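Local coordinates for magnesium and cobalt efflux protein CorC (Neisseria meningitidis serogroup B, PDB 3OI8), which probably takes part in magnesium and cobalt transport and, through the CBS-domain portion present in this chain, binds adenosine, at residues A[33-38]-A[119-124]; A[51-56]-A[72-77]; A[110-115]-A[135-140]; A[126-131]-A[149-154]. All coordinates share one frame; numbering follows the deposited sequence.

Contact 1 of 4, residues A[33-38]-A[119-124]; sequences LDFSDL and KSLTAL
F35 of helix 23-35 lies against the first turn of helix 121-130, and this apolar half is the tight part of the contact. Its CG is anti to the backbone N (chi1 -174°), which carries the ring over to two consecutive residues: CZ stands 3.6 Å from L121 CB, and CD2 stands 3.6 Å from T122 CG2. A broad aromatic ring suits the spot because it can serve both neighbours. L121 crosses it at about a right angle, while threonine, having OG1 in the crowded position, offers it a methyl. L121 also sends CD1 to L38, 3.5 Å from L38 CB. A type I turn from F35 to L38 sets L38 O to accept from L121 N at 3.0 Å, almost straight at 176°; early helix amides have no carbonyl of their own helix to bind. S120, the N-cap, takes A123 N on its OG at 3.0 Å.

The other side is polar and looser. Water 1 bridges the two segments, donating to F35 O and L38 O and accepting from T122 N. S36 turns its hydroxyl back to L33 O, 2.6 Å from OG.

R28 of the second subunit makes a cation-pi contact with F35, and A43 touches L121. The contact thus joins the N-terminal helical region, through the F35-L38 turn, to the helix between strands 114-116 and 135-139.

Contact 2 of 4, residues A[51-56]-A[72-77]; sequences NVLKEN and SRFPVI. With ADN (adenosine), chain C.
R73 uses its main chain here: its O accepts adenosine N6 at 2.8 Å, and N6 also donates to N51 O. N51 N completes the reading of the adenine edge by donating to adenosine N1 at 2.7 Å, so backbone atoms alone make these three bonds, while the side-chain oxygen OD1 of N51 is hydrogen-bonded to H71. F74 follows, its CG anti to the carbonyl carbon; its CB packs 3.8 Å from L53 CD1, and V66 and T69 of helix 59-69 also touch it. P75 has no N-H to spend, and its ring carbons serve instead: CB packs on V52 CG1. P75 O accepts from L53 N at 3.0 Å, which begins the parallel pairing of strands 53-54 and 73-77, the two strands of a beta-alpha-beta crossover through helix 59-69 in a CBS domain. V76 shares a face with L53, and beta-branched valine fits this extended backbone, its CG1 lying beside E55 CA. I77 donates from N to L53 O at 2.8 Å and accepts E55 N on its O at 2.9 Å. Its CG1 sits in the crowded position (chi1 61°), swinging CD1 to 3.9 Å from V52 CG2 and alongside the K54 chain, whose bend at chi2 brings NZ to 3.6 Å from I77 CD1.

Contact 3 of 4, residues A[110-115]-A[135-140]; sequences RPAVFV and MAIVID
Three main-chain hydrogen bonds give this contact its parallel pairing. V113 O accepts from I137 N at 2.8 Å, nearly along the C=O axis. I137 O then accepts from V115 N at 2.9 Å, in the carbonyl plane, and V115 O accepts from I139 N at 2.8 Å with the donor above the plane of the V115 carbonyl. I137 and V115 each point both N-H and C=O at the other segment, as every second residue does along a parallel pair.

Weaker CA-H...O contacts fill the gaps between them. V138 CA approaches V115 O to 3.1 Å, and F114 CA faces I137 O.

Where the segments part, water 2 accepts from V113 N and donates to M135 O at 2.7 Å.

Apolar contacts fall on two faces. On one, the F114 side chain runs alongside that of I137, pointing the same way, CD1 being 3.7 Å from I137 CB. The same CD1 meets the end of I139, whose CD1 is 3.5 Å away, so one ring spans two isoleucines. On the other face V115, its CG2 in the crowded position, meets A136 CB at 4.0 Å and packs on V138 CG2; alanine is small enough to let the valine lie close to the strand.

Strand 114-116 is an outermost strand of the chain's four-stranded mixed sheet, parallel to 135-139 and connected to it through helix 121-130, a beta-alpha-beta unit of a CBS domain. Antiparallel strand 145-150 flanks 135-139, whose first residue M135 lines the adenosine pocket, and P75 of strand 73-77 packs on I137.

Contact 4 of 4, residues A[126-131]-A[149-154]; sequences KEFREQ and VTFEDI. With ADN (adenosine), chain C.
F128 is the pivot of this contact, the residue through which helix 121-130 meets the point where strand 145-150 turns into helix 151-154. Its CG is anti to the carbonyl carbon (chi1 -85°), pushing the ring toward the second segment, where CE2 comes to 3.5 Å from F151 N and CZ to 3.8 Å from V149 O. The carbonyl oxygen lies at the ring edge. I154 arrives there too: CG1 occupies the crowded position (chi1 71°), and an extended chi2 carries CD1 into the plane of the F128 ring, 3.8 Å from CD2. F151 chooses another course. With CG anti to the backbone N, its ring is laid along helix 121-130, CE1 4.4 Å from R129 CG, while its CB remains 4.0 Å from F128 CD2. Large apolar residues suit this buried junction; E152, turned away from it, makes a weak, long ion pair with R73 of the second subunit.

T150 serves as N-cap. Its chi1 of 73° brings OG1 over the helix start, where it accepts from D153 N at 3.1 Å. D153 in turn holds the ribose: OD1 accepts from adenosine O3' at 2.7 Å, and O2' lies close to the same carboxylate, although its placing is less certain.

The chemistry thus has two layers. F128 packs its ring against the backbone and apolar side chains of the strand-to-helix turn, and the turn presents D153 to the sugar. Near a helix N terminus the aspartate probably stays ionised, as befits an acceptor for ribose hydroxyls.

From the N terminus, the chain leaves the helical region at residues 33-38 and meets them again at 119-124, where contact 1 closes a long loop. Contact 2, 51-56 with 72-77, lies wholly within that loop and closes a beta-alpha-beta unit. Contact 3 opens at 110-115, before contact 1 has closed, and ends at 135-140, so the two cross. It crosses contact 4 as well, which begins at 126-131 and ends at 149-154, after contact 1 is complete. Contacts 1 and 4 share helix 121-130; contacts 3 and 4 meet in one sheet; contacts 2 and 4 both touch adenosine, binding the two CBS regions around it.

Contact 1 of 4, residues A[33-38]-A[119-124]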
# COMPACT_ATOMS: atom_id res chain seq x y z
N LEU A 33 8.09 16.41 -5.35
CA LEU A 33 9.18 17.30 -4.99
C LEU A 33 9.34 17.44 -3.49
O LEU A 33 10.46 17.43 -2.97
CB LEU A 33 8.94 18.67 -5.60
CG LEU A 33 9.80 18.94 -6.83
CD1 LEU A 33 9.46 20.30 -7.40
CD2 LEU A 33 11.26 18.86 -6.44
N ASP A 34 8.21 17.61 -2.79
CA ASP A 34 8.21 17.76 -1.34
C ASP A 34 8.63 16.46 -0.67
O ASP A 34 9.35 16.46 0.33
CB ASP A 34 6.82 18.17 -0.86
CG ASP A 34 6.50 19.63 -1.14
OD1 ASP A 34 7.42 20.47 -1.03
OD2 ASP A 34 5.33 19.93 -1.47
N PHE A 35 8.18 15.36 -1.25
CA PHE A 35 8.48 14.02 -0.75
C PHE A 35 9.98 13.74 -0.77
O PHE A 35 10.51 13.05 0.11
CB PHE A 35 7.73 13.00 -1.62
CG PHE A 35 7.82 11.58 -1.15
CD1 PHE A 35 6.92 11.08 -0.22
CD2 PHE A 35 8.77 10.72 -1.69
CE1 PHE A 35 6.98 9.75 0.19
CE2 PHE A 35 8.84 9.38 -1.29
CZ PHE A 35 7.95 8.89 -0.36
N SER A 36 10.67 14.32 -1.75
CA SER A 36 12.10 14.07 -1.96
C SER A 36 12.95 14.66 -0.85
O SER A 36 14.13 14.34 -0.72
CB SER A 36 12.54 14.67 -3.30
OG SER A 36 12.70 16.08 -3.18
N ASP A 37 12.35 15.54 -0.05
CA ASP A 37 13.06 16.17 1.05
C ASP A 37 12.91 15.39 2.36
O ASP A 37 13.53 15.74 3.37
CB ASP A 37 12.59 17.61 1.25
CG ASP A 37 13.31 18.31 2.38
OD1 ASP A 37 14.56 18.32 2.36
OD2 ASP A 37 12.63 18.82 3.30
N LEU A 38 12.11 14.33 2.34
CA LEU A 38 11.73 13.67 3.58
C LEU A 38 12.59 12.45 3.88
O LEU A 38 13.07 11.77 2.97
CB LEU A 38 10.27 13.26 3.54
CG LEU A 38 9.19 14.33 3.32
CD1 LEU A 38 7.84 13.63 3.20
CD2 LEU A 38 9.17 15.34 4.45
N LYS A 119 17.50 7.72 6.39
CA LYS A 119 17.25 7.21 5.05
C LYS A 119 16.15 8.00 4.33
O LYS A 119 15.11 8.32 4.91
CB LYS A 119 16.90 5.73 5.12
CG LYS A 119 16.63 5.11 3.75
CD LYS A 119 16.04 3.73 3.91
CE LYS A 119 17.08 2.68 3.67
NZ LYS A 119 17.44 2.59 2.24
N SER A 120 16.37 8.32 3.05
CA SER A 120 15.38 9.08 2.29
C SER A 120 14.12 8.26 2.06
O SER A 120 14.20 7.06 1.82
CB SER A 120 15.95 9.54 0.95
OG SER A 120 15.90 8.50 -0.01
N LEU A 121 12.96 8.90 2.15
CA LEU A 121 11.70 8.23 1.86
C LEU A 121 11.62 7.72 0.42
O LEU A 121 10.99 6.70 0.16
CB LEU A 121 10.50 9.12 2.17
CG LEU A 121 10.19 9.41 3.64
CD1 LEU A 121 8.82 10.07 3.74
CD2 LEU A 121 10.23 8.14 4.48
N THR A 122 12.26 8.44 -0.51
CA THR A 122 12.31 7.97 -1.90
C THR A 122 13.05 6.63 -2.01
O THR A 122 12.61 5.74 -2.73
CB THR A 122 12.98 8.98 -2.85
OG1 THR A 122 14.25 9.37 -2.31
CG2 THR A 122 12.11 10.22 -3.03
N ALA A 123 14.16 6.49 -1.29
CA ALA A 123 14.87 5.19 -1.27
C ALA A 123 14.03 4.13 -0.57
O ALA A 123 13.97 2.97 -1.01
CB ALA A 123 16.22 5.32 -0.56
N LEU A 124 13.41 4.50 0.54
CA LEU A 124 12.58 3.54 1.26
C LEU A 124 11.45 3.08 0.36
O LEU A 124 11.15 1.88 0.27
CB LEU A 124 12.02 4.15 2.54
CG LEU A 124 11.25 3.19 3.46
CD1 LEU A 124 12.10 1.98 3.86
CD2 LEU A 124 10.78 3.93 4.68
O HOH W 1 12.71 11.46 0.25

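Contact 2 of 4, residues A[51-56]-A[72-77]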
# COMPACT_ATOMS: atom_id res chain seq x y z
N ASN A 51 2.62 -0.75 18.22
CA ASN A 51 1.88 -1.89 18.73
C ASN A 51 2.64 -3.16 18.38
O ASN A 51 2.79 -3.48 17.20
CB ASN A 51 0.46 -1.95 18.14
CG ASN A 51 -0.43 -0.82 18.64
OD1 ASN A 51 -1.11 -0.17 17.86
ND2 ASN A 51 -0.43 -0.59 19.95
N VAL A 52 3.12 -3.89 19.40
CA VAL A 52 3.94 -5.08 19.17
C VAL A 52 3.31 -6.35 19.76
O VAL A 52 2.40 -6.28 20.59
CB VAL A 52 5.35 -4.91 19.76
CG1 VAL A 52 6.06 -3.70 19.15
CG2 VAL A 52 5.27 -4.77 21.29
N LEU A 53 3.82 -7.51 19.35
CA LEU A 53 3.38 -8.79 19.93
C LEU A 53 4.54 -9.43 20.68
O LEU A 53 5.68 -9.35 20.22
CB LEU A 53 2.92 -9.74 18.82
CG LEU A 53 1.78 -9.19 17.94
CD1 LEU A 53 1.53 -10.15 16.78
CD2 LEU A 53 0.52 -8.99 18.76
N LYS A 54 4.25 -10.08 21.81
CA LYS A 54 5.29 -10.76 22.59
C LYS A 54 5.53 -12.15 22.01
O LYS A 54 4.60 -12.85 21.64
CB LYS A 54 4.90 -10.92 24.06
CG LYS A 54 4.31 -9.70 24.75
CD LYS A 54 5.11 -8.44 24.51
CE LYS A 54 4.40 -7.24 25.15
NZ LYS A 54 4.74 -5.93 24.53
N GLU A 55 6.80 -12.51 21.94
CA GLU A 55 7.27 -13.79 21.44
C GLU A 55 6.39 -14.97 21.85
O GLU A 55 5.99 -15.79 21.02
CB GLU A 55 8.70 -14.00 21.99
CG GLU A 55 9.54 -15.07 21.31
CD GLU A 55 10.99 -15.11 21.84
OE1 GLU A 55 11.28 -14.45 22.87
OE2 GLU A 55 11.83 -15.79 21.21
N ASN A 56 6.09 -15.06 23.15
CA ASN A 56 5.50 -16.28 23.71
C ASN A 56 4.00 -16.18 24.00
O ASN A 56 3.43 -17.02 24.70
CB ASN A 56 6.26 -16.72 24.97
CG ASN A 56 7.66 -17.24 24.66
OD1 ASN A 56 7.92 -17.80 23.59
ND2 ASN A 56 8.57 -17.07 25.62
N SER A 72 -2.27 -4.42 10.05
CA SER A 72 -2.00 -5.59 9.23
C SER A 72 -0.70 -6.30 9.57
O SER A 72 -0.58 -7.51 9.38
CB SER A 72 -2.00 -5.21 7.74
OG SER A 72 -3.29 -4.77 7.34
N ARG A 73 0.28 -5.53 10.05
CA ARG A 73 1.61 -6.07 10.38
C ARG A 73 2.06 -5.61 11.76
O ARG A 73 1.76 -4.49 12.15
CB ARG A 73 2.63 -5.64 9.32
CG ARG A 73 2.62 -6.54 8.10
CD ARG A 73 2.95 -5.79 6.85
NE ARG A 73 1.95 -4.76 6.58
CZ ARG A 73 1.06 -4.82 5.60
NH1 ARG A 73 0.20 -3.83 5.45
NH2 ARG A 73 1.04 -5.85 4.77
N PHE A 74 2.78 -6.48 12.48
CA PHE A 74 3.20 -6.23 13.86
C PHE A 74 4.63 -6.72 14.11
O PHE A 74 4.94 -7.88 13.83
CB PHE A 74 2.28 -6.99 14.83
CG PHE A 74 0.83 -6.62 14.71
CD1 PHE A 74 0.24 -5.76 15.62
CD2 PHE A 74 0.06 -7.14 13.69
CE1 PHE A 74 -1.10 -5.42 15.52
CE2 PHE A 74 -1.28 -6.80 13.57
CZ PHE A 74 -1.86 -5.94 14.48
N PRO A 75 5.50 -5.85 14.64
CA PRO A 75 6.81 -6.31 15.12
C PRO A 75 6.58 -7.33 16.23
O PRO A 75 5.68 -7.15 17.03
CB PRO A 75 7.43 -5.06 15.76
CG PRO A 75 6.67 -3.90 15.16
CD PRO A 75 5.28 -4.41 14.90
N VAL A 76 7.39 -8.37 16.28
CA VAL A 76 7.31 -9.33 17.37
C VAL A 76 8.58 -9.17 18.21
O VAL A 76 9.67 -9.14 17.65
CB VAL A 76 7.19 -10.77 16.86
CG1 VAL A 76 7.31 -11.77 18.02
CG2 VAL A 76 5.84 -10.96 16.12
N ILE A 77 8.42 -9.05 19.53
CA ILE A 77 9.56 -8.72 20.39
C ILE A 77 9.90 -9.83 21.38
O ILE A 77 9.07 -10.69 21.71
CB ILE A 77 9.32 -7.44 21.20
CG1 ILE A 77 8.10 -7.60 22.12
CG2 ILE A 77 9.19 -6.24 20.28
CD1 ILE A 77 8.03 -6.61 23.26
O5' ADN C . -2.92 0.74 10.72
C5' ADN C . -3.44 2.02 10.47
C4' ADN C . -2.35 3.10 10.74
O4' ADN C . -1.70 2.84 12.02
C3' ADN C . -1.26 3.08 9.65
O3' ADN C . -1.47 4.15 8.76
C2' ADN C . 0.04 3.26 10.39
O2' ADN C . 0.38 4.63 10.46
C1' ADN C . -0.25 2.78 11.81
N9 ADN C . 0.22 1.41 12.03
C8 ADN C . 0.11 0.23 11.09
N7 ADN C . 0.70 -0.97 11.79
C5 ADN C . 1.18 -0.51 13.18
C6 ADN C . 1.86 -1.27 14.35
N6 ADN C . 2.11 -2.71 14.23
N1 ADN C . 2.21 -0.56 15.57
C2 ADN C . 1.91 0.92 15.72
N3 ADN C . 1.24 1.67 14.57
C4 ADN C . 0.88 0.95 13.32

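Contact 3 of 4, residues A[110-115]-A[135-140]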
# COMPACT_ATOMS: atom_id res chain seq x y z
N ARG A 110 8.08 -13.52 9.94
CA ARG A 110 8.99 -13.12 8.87
C ARG A 110 10.11 -12.27 9.46
O ARG A 110 9.91 -11.62 10.48
CB ARG A 110 8.24 -12.34 7.81
CG ARG A 110 7.10 -13.14 7.16
CD ARG A 110 6.16 -12.23 6.42
NE ARG A 110 4.94 -12.90 5.97
CZ ARG A 110 4.46 -12.80 4.73
NH1 ARG A 110 5.09 -12.06 3.83
NH2 ARG A 110 3.34 -13.43 4.40
N PRO A 111 11.29 -12.28 8.81
CA PRO A 111 12.42 -11.45 9.24
C PRO A 111 12.10 -9.96 9.11
O PRO A 111 11.38 -9.56 8.20
CB PRO A 111 13.54 -11.84 8.28
CG PRO A 111 12.86 -12.50 7.12
CD PRO A 111 11.63 -13.14 7.67
N ALA A 112 12.62 -9.15 10.02
CA ALA A 112 12.42 -7.70 9.98
C ALA A 112 13.46 -7.04 9.08
O ALA A 112 14.63 -7.43 9.08
CB ALA A 112 12.52 -7.12 11.38
N VAL A 113 13.04 -6.04 8.32
CA VAL A 113 13.98 -5.19 7.59
C VAL A 113 14.29 -3.97 8.45
O VAL A 113 13.39 -3.38 9.04
CB VAL A 113 13.39 -4.77 6.24
CG1 VAL A 113 14.27 -3.73 5.58
CG2 VAL A 113 13.24 -5.99 5.34
N PHE A 114 15.57 -3.64 8.60
CA PHE A 114 15.99 -2.53 9.45
C PHE A 114 16.48 -1.35 8.62
O PHE A 114 17.14 -1.54 7.60
CB PHE A 114 17.07 -2.98 10.44
CG PHE A 114 16.61 -4.04 11.39
CD1 PHE A 114 15.87 -3.71 12.51
CD2 PHE A 114 16.88 -5.38 11.16
CE1 PHE A 114 15.43 -4.70 13.40
CE2 PHE A 114 16.44 -6.36 12.03
CZ PHE A 114 15.71 -6.02 13.15
N VAL A 115 16.15 -0.13 9.04
CA VAL A 115 16.62 1.07 8.35
C VAL A 115 16.94 2.16 9.37
O VAL A 115 16.30 2.21 10.42
CB VAL A 115 15.57 1.63 7.37
CG1 VAL A 115 15.27 0.63 6.25
CG2 VAL A 115 14.29 2.00 8.12
N MSE A 135 6.66 -2.91 5.85
CA MSE A 135 7.05 -2.31 7.12
C MSE A 135 8.55 -2.49 7.33
O MSE A 135 9.13 -3.50 6.94
CB MSE A 135 6.25 -2.93 8.28
CG MSE A 135 6.79 -2.67 9.69
SE MSE A 135 5.68 -3.49 11.10
CE MSE A 135 4.11 -2.33 10.95
N ALA A 136 9.19 -1.48 7.91
CA ALA A 136 10.57 -1.62 8.33
C ALA A 136 10.69 -1.16 9.77
O ALA A 136 9.86 -0.38 10.26
CB ALA A 136 11.50 -0.82 7.45
N ILE A 137 11.72 -1.64 10.45
CA ILE A 137 11.98 -1.22 11.82
C ILE A 137 13.09 -0.18 11.74
O ILE A 137 14.11 -0.41 11.10
CB ILE A 137 12.46 -2.40 12.67
CG1 ILE A 137 11.41 -3.53 12.69
CG2 ILE A 137 12.89 -1.91 14.06
CD1 ILE A 137 10.06 -3.14 13.28
N VAL A 138 12.88 0.96 12.39
CA VAL A 138 13.85 2.04 12.36
C VAL A 138 14.81 1.89 13.53
O VAL A 138 14.39 1.69 14.66
CB VAL A 138 13.15 3.39 12.39
CG1 VAL A 138 14.16 4.55 12.23
CG2 VAL A 138 12.09 3.41 11.28
N ILE A 139 16.11 1.95 13.23
CA ILE A 139 17.17 1.74 14.20
C ILE A 139 17.88 3.07 14.48
O ILE A 139 18.14 3.83 13.56
CB ILE A 139 18.20 0.73 13.65
CG1 ILE A 139 17.55 -0.64 13.45
CG2 ILE A 139 19.41 0.62 14.56
CD1 ILE A 139 16.91 -1.20 14.71
N ASP A 140 18.21 3.35 15.74
CA ASP A 140 18.94 4.57 16.06
C ASP A 140 20.43 4.36 15.81
O ASP A 140 20.86 3.26 15.43
CB ASP A 140 18.66 5.02 17.51
CG ASP A 140 19.13 4.02 18.55
OD1 ASP A 140 20.16 3.34 18.34
OD2 ASP A 140 18.47 3.91 19.61
O HOH W 2 10.30 -5.65 8.11

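Contact 4 of 4, residues A[126-131]-A[149-154]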
# COMPACT_ATOMS: atom_id res chain seq x y z
N LYS A 126 11.27 2.93 -2.85
CA LYS A 126 11.76 2.07 -3.91
C LYS A 126 12.00 0.67 -3.38
O LYS A 126 11.61 -0.32 -4.01
CB LYS A 126 13.04 2.63 -4.52
CG LYS A 126 13.58 1.79 -5.68
CD LYS A 126 14.53 2.57 -6.58
CE LYS A 126 15.97 2.51 -6.10
NZ LYS A 126 16.18 3.25 -4.83
N GLU A 127 12.64 0.59 -2.22
CA GLU A 127 12.89 -0.70 -1.57
C GLU A 127 11.61 -1.44 -1.13
O GLU A 127 11.53 -2.67 -1.27
CB GLU A 127 13.89 -0.54 -0.44
CG GLU A 127 15.29 -0.23 -0.96
CD GLU A 127 16.22 0.32 0.09
OE1 GLU A 127 16.15 -0.14 1.26
OE2 GLU A 127 17.03 1.21 -0.25
N PHE A 128 10.62 -0.71 -0.61
CA PHE A 128 9.34 -1.34 -0.30
C PHE A 128 8.73 -1.95 -1.56
O PHE A 128 8.22 -3.06 -1.53
CB PHE A 128 8.35 -0.32 0.26
CG PHE A 128 8.48 -0.10 1.75
CD1 PHE A 128 8.89 -1.12 2.59
CD2 PHE A 128 8.15 1.12 2.32
CE1 PHE A 128 8.98 -0.93 3.96
CE2 PHE A 128 8.24 1.33 3.69
CZ PHE A 128 8.66 0.30 4.51
N ARG A 129 8.78 -1.21 -2.67
CA ARG A 129 8.15 -1.67 -3.91
C ARG A 129 8.88 -2.89 -4.46
O ARG A 129 8.26 -3.83 -4.93
CB ARG A 129 8.05 -0.54 -4.95
CG ARG A 129 6.88 0.43 -4.71
CD ARG A 129 6.86 1.61 -5.69
NE ARG A 129 6.42 1.25 -7.03
CZ ARG A 129 6.71 1.95 -8.13
NH1 ARG A 129 7.44 3.06 -8.05
NH2 ARG A 129 6.26 1.54 -9.32
N GLU A 130 10.21 -2.88 -4.37
CA GLU A 130 11.01 -4.01 -4.83
C GLU A 130 10.84 -5.27 -3.98
O GLU A 130 10.51 -6.33 -4.51
CB GLU A 130 12.49 -3.61 -4.90
CG GLU A 130 12.81 -2.61 -6.00
CD GLU A 130 14.27 -2.20 -6.02
OE1 GLU A 130 15.02 -2.60 -5.10
OE2 GLU A 130 14.67 -1.47 -6.95
N GLN A 131 11.08 -5.15 -2.67
CA GLN A 131 11.06 -6.29 -1.76
C GLN A 131 9.65 -6.76 -1.46
O GLN A 131 9.46 -7.68 -0.66
CB GLN A 131 11.69 -5.91 -0.42
CG GLN A 131 13.07 -5.26 -0.47
CD GLN A 131 13.49 -4.72 0.89
OE1 GLN A 131 12.85 -3.81 1.44
NE2 GLN A 131 14.57 -5.27 1.44
N VAL A 149 8.32 2.05 10.40
CA VAL A 149 7.80 2.85 9.29
C VAL A 149 7.10 1.93 8.30
O VAL A 149 7.55 0.79 8.08
CB VAL A 149 8.91 3.74 8.63
CG1 VAL A 149 10.08 2.90 8.14
CG2 VAL A 149 8.33 4.61 7.49
N THR A 150 5.97 2.40 7.75
CA THR A 150 5.18 1.57 6.86
C THR A 150 4.96 2.21 5.48
O THR A 150 4.93 3.44 5.34
CB THR A 150 3.78 1.25 7.46
OG1 THR A 150 2.97 2.43 7.41
CG2 THR A 150 3.91 0.80 8.93
N PHE A 151 4.80 1.35 4.49
CA PHE A 151 4.47 1.71 3.11
C PHE A 151 3.23 2.59 3.08
O PHE A 151 3.23 3.68 2.51
CB PHE A 151 4.25 0.43 2.30
CG PHE A 151 3.77 0.65 0.89
CD1 PHE A 151 4.63 1.11 -0.09
CD2 PHE A 151 2.45 0.37 0.54
CE1 PHE A 151 4.19 1.31 -1.40
CE2 PHE A 151 2.00 0.56 -0.76
CZ PHE A 151 2.87 1.04 -1.73
N GLU A 152 2.17 2.13 3.73
CA GLU A 152 0.90 2.85 3.67
C GLU A 152 1.00 4.25 4.28
O GLU A 152 0.30 5.17 3.84
CB GLU A 152 -0.23 2.03 4.29
CG GLU A 152 -0.46 0.71 3.53
CD GLU A 152 -1.74 -0.01 3.94
OE1 GLU A 152 -2.14 -0.95 3.22
OE2 GLU A 152 -2.34 0.37 4.97
N ASP A 153 1.89 4.41 5.26
CA ASP A 153 2.11 5.73 5.86
C ASP A 153 2.83 6.69 4.92
O ASP A 153 2.56 7.89 4.93
CB ASP A 153 2.93 5.61 7.14
CG ASP A 153 2.09 5.30 8.34
OD1 ASP A 153 0.85 5.44 8.24
OD2 ASP A 153 2.66 4.93 9.39
N ILE A 154 3.76 6.18 4.13
CA ILE A 154 4.56 7.06 3.28
C ILE A 154 3.88 7.40 1.94
O ILE A 154 4.20 8.41 1.32
CB ILE A 154 6.01 6.54 3.07
CG1 ILE A 154 6.03 5.30 2.19
CG2 ILE A 154 6.68 6.25 4.41
CD1 ILE A 154 7.45 4.82 1.91
O5' ADN C . -2.92 0.74 10.72
C5' ADN C . -3.44 2.02 10.47
C4' ADN C . -2.35 3.10 10.74
O4' ADN C . -1.70 2.84 12.02
C3' ADN C . -1.26 3.08 9.65
O3' ADN C . -1.47 4.15 8.76
C2' ADN C . 0.04 3.26 10.39
O2' ADN C . 0.38 4.63 10.46
C1' ADN C . -0.25 2.78 11.81
N9 ADN C . 0.22 1.41 12.03
C8 ADN C . 0.11 0.23 11.09
N7 ADN C . 0.70 -0.97 11.79
C5 ADN C . 1.18 -0.51 13.18
C6 ADN C . 1.86 -1.27 14.35
N6 ADN C . 2.11 -2.71 14.23
N1 ADN C . 2.21 -0.56 15.57
C2 ADN C . 1.91 0.92 15.72
N3 ADN C . 1.24 1.67 14.57
C4 ADN C . 0.88 0.95 13.32